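PDB 5O9X: phosphoacetylglucosamine mutase, which probably interconverts the 6- and 1-phosphates of N-acetylglucosamine, a step on the route to UDP-N-acetylglucosamine, through a bisphosphorylated sugar intermediate. Local coordinates for residues V128-T134 with F156-M162. The protein carries 1 engineered substitution. Residues are numbered along the deposited sequence; the frame is centred on the assembly and turned at random.
Sequences VVFARDT and FIDMKFM. Unlike the reference sequence in segment 156-162: Phe161 (reference Tyr).
Strands 128-132 and 156-161 run parallel, their axes 4.8 Å apart at closest approach and 18° apart in direction. Val128 pairs with Phe156, Val129 with Ile157 and Phe130 with Asp158; then the register slips by one, so that Arg132 pairs with Phe161. The slip is a beta bulge at Met159 and Lys160, where Lys160 takes phi/psi 65/-133. Five backbone hydrogen bonds join the strands: Ile157 N to Val128 O (3.1 Å), Phe130 N to Ile157 O (3.1 Å), Met159 N to Phe130 O (2.8 Å), Arg132 N to Lys160 O (3.1 Å) and Met162 N to Arg132 O (3.1 Å).

With chi1 near 59°, the Phe130 ring leans across the neighbouring strand and fills the hollow between Phe156 and Asp158: Phe130 CE2 lies 3.6 Å from Phe156 CD1, and Asp158 CA sits over the Phe130 ring in a CH-pi contact, 4.0 Å from its centroid. On the face bearing Val129, the CG2 of that residue fits against Met159 CG (3.5 Å), while Ala131 CB meets Met162 CE (3.9 Å). Helix 138-151, the crossover of this beta-alpha-beta unit in domain I, covers Phe130 and Phe156; helix 164-176 packs on Val129 and Met162.

Arg132 reaches over the bulge, its CZ 4.7 Å from the Phe161 centroid in an off-centre cation-pi contact. Asp158 OD1 accepts from Lys160 N (2.7 Å), an Asx turn, and Asp158 OD2 makes salt bridges to Lys160 NZ (2.8 Å) and, at longer range, Arg132 NH1 (3.6 Å). One water joins Arg132 NH1, Asp158 OD1 and Lys160 O. The shared carboxylate, helped by a second water accepting from Arg132 NH2 and Lys160 NZ, probably offsets the repulsion between Arg132 NH1 and Lys160 NZ, 3.8 Å apart.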
# COMPACT_ATOMS: atom_id res chain seq x y z
N VAL A 128 3.04 -22.27 -1.47
CA VAL A 128 2.28 -21.04 -1.76
C VAL A 128 1.17 -20.87 -0.70
O VAL A 128 0.50 -21.79 -0.37
CB VAL A 128 1.79 -21.04 -3.23
CG1 VAL A 128 0.88 -19.83 -3.58
CG2 VAL A 128 2.99 -21.12 -4.17
N VAL A 129 1.03 -19.67 -0.16
CA VAL A 129 -0.08 -19.37 0.82
C VAL A 129 -0.90 -18.20 0.19
O VAL A 129 -0.32 -17.26 -0.39
CB VAL A 129 0.52 -19.08 2.25
CG1 VAL A 129 1.58 -17.97 2.23
CG2 VAL A 129 -0.57 -18.66 3.27
N PHE A 130 -2.23 -18.22 0.29
CA PHE A 130 -3.03 -17.20 -0.34
C PHE A 130 -4.21 -16.81 0.54
O PHE A 130 -4.52 -17.51 1.49
CB PHE A 130 -3.43 -17.67 -1.75
CG PHE A 130 -4.21 -18.95 -1.80
CD1 PHE A 130 -5.60 -18.98 -1.45
CD2 PHE A 130 -3.60 -20.14 -2.24
CE1 PHE A 130 -6.34 -20.16 -1.52
CE2 PHE A 130 -4.38 -21.35 -2.32
CZ PHE A 130 -5.74 -21.34 -1.97
N ALA A 131 -4.81 -15.64 0.24
CA ALA A 131 -5.95 -15.09 0.97
C ALA A 131 -6.64 -14.17 -0.02
O ALA A 131 -6.14 -13.98 -1.16
CB ALA A 131 -5.46 -14.31 2.17
N ARG A 132 -7.79 -13.61 0.39
CA ARG A 132 -8.51 -12.77 -0.49
C ARG A 132 -9.27 -11.76 0.37
O ARG A 132 -9.46 -12.00 1.59
CB ARG A 132 -9.57 -13.60 -1.28
CG ARG A 132 -10.60 -14.38 -0.40
CD ARG A 132 -11.12 -15.66 -1.17
NE ARG A 132 -12.36 -16.31 -0.59
CZ ARG A 132 -12.61 -17.52 -0.10
NH1 ARG A 132 -11.66 -18.52 0.15
NH2 ARG A 132 -13.89 -17.73 0.23
N ASP A 133 -9.68 -10.66 -0.24
CA ASP A 133 -10.54 -9.71 0.46
C ASP A 133 -12.02 -10.22 0.23
O ASP A 133 -12.20 -11.38 -0.16
CB ASP A 133 -10.30 -8.24 -0.02
CG ASP A 133 -10.69 -8.02 -1.47
OD1 ASP A 133 -11.31 -8.93 -2.10
OD2 ASP A 133 -10.38 -6.90 -2.01
N THR A 134 -13.03 -9.36 0.44
CA THR A 134 -14.42 -9.78 0.50
C THR A 134 -15.11 -9.81 -0.87
O THR A 134 -16.32 -10.06 -0.91
CB THR A 134 -15.25 -8.89 1.46
OG1 THR A 134 -15.10 -7.50 1.07
CG2 THR A 134 -14.79 -9.11 2.93
N PHE A 156 0.08 -25.99 -0.61
CA PHE A 156 -0.61 -24.65 -0.51
C PHE A 156 -1.57 -24.57 0.65
O PHE A 156 -2.07 -25.61 1.11
CB PHE A 156 -1.29 -24.18 -1.82
CG PHE A 156 -2.36 -25.09 -2.35
CD1 PHE A 156 -3.73 -24.90 -2.01
CD2 PHE A 156 -2.01 -26.11 -3.24
CE1 PHE A 156 -4.71 -25.71 -2.55
CE2 PHE A 156 -3.02 -26.92 -3.81
CZ PHE A 156 -4.36 -26.73 -3.43
N ILE A 157 -1.75 -23.35 1.18
CA ILE A 157 -2.64 -23.11 2.33
C ILE A 157 -3.56 -21.95 1.94
O ILE A 157 -3.06 -20.95 1.43
CB ILE A 157 -1.86 -22.72 3.58
CG1 ILE A 157 -1.00 -23.93 4.07
CG2 ILE A 157 -2.78 -22.21 4.69
CD1 ILE A 157 0.04 -23.49 5.06
N ASP A 158 -4.86 -22.16 2.13
CA ASP A 158 -5.89 -21.13 1.91
C ASP A 158 -6.10 -20.45 3.26
O ASP A 158 -6.67 -21.06 4.15
CB ASP A 158 -7.18 -21.83 1.42
CG ASP A 158 -8.34 -20.83 1.19
OD1 ASP A 158 -8.21 -19.65 1.54
OD2 ASP A 158 -9.39 -21.25 0.72
N MET A 159 -5.68 -19.19 3.40
CA MET A 159 -5.99 -18.43 4.64
C MET A 159 -7.33 -17.74 4.66
O MET A 159 -7.54 -16.90 5.56
CB MET A 159 -4.94 -17.40 4.99
CG MET A 159 -3.50 -17.91 5.04
SD MET A 159 -3.34 -19.05 6.40
CE MET A 159 -3.28 -17.94 7.84
N LYS A 160 -8.19 -18.00 3.67
CA LYS A 160 -9.59 -17.45 3.64
C LYS A 160 -9.55 -15.90 3.51
O LYS A 160 -8.78 -15.41 2.65
CB LYS A 160 -10.47 -17.92 4.83
CG LYS A 160 -10.50 -19.50 5.00
CD LYS A 160 -11.06 -20.04 3.70
CE LYS A 160 -11.39 -21.51 3.67
NZ LYS A 160 -11.75 -21.69 2.22
N PHE A 161 -10.33 -15.17 4.33
CA PHE A 161 -10.40 -13.73 4.24
C PHE A 161 -9.34 -13.09 5.16
O PHE A 161 -9.33 -13.33 6.41
CB PHE A 161 -11.80 -13.24 4.70
CG PHE A 161 -12.90 -13.69 3.77
CD1 PHE A 161 -13.19 -12.98 2.60
CD2 PHE A 161 -13.60 -14.86 4.04
CE1 PHE A 161 -14.23 -13.41 1.71
CE2 PHE A 161 -14.61 -15.32 3.15
CZ PHE A 161 -14.96 -14.57 2.03
N MET A 162 -8.51 -12.23 4.57
CA MET A 162 -7.53 -11.48 5.35
C MET A 162 -7.30 -10.15 4.66
O MET A 162 -7.60 -9.98 3.46
CB MET A 162 -6.17 -12.26 5.40
CG MET A 162 -6.24 -13.60 6.18
SD MET A 162 -4.68 -14.08 6.98
CE MET A 162 -3.69 -14.03 5.61
O HOH W 1 -8.86 -17.19 0.33
O HOH W 2 -14.17 -20.48 1.46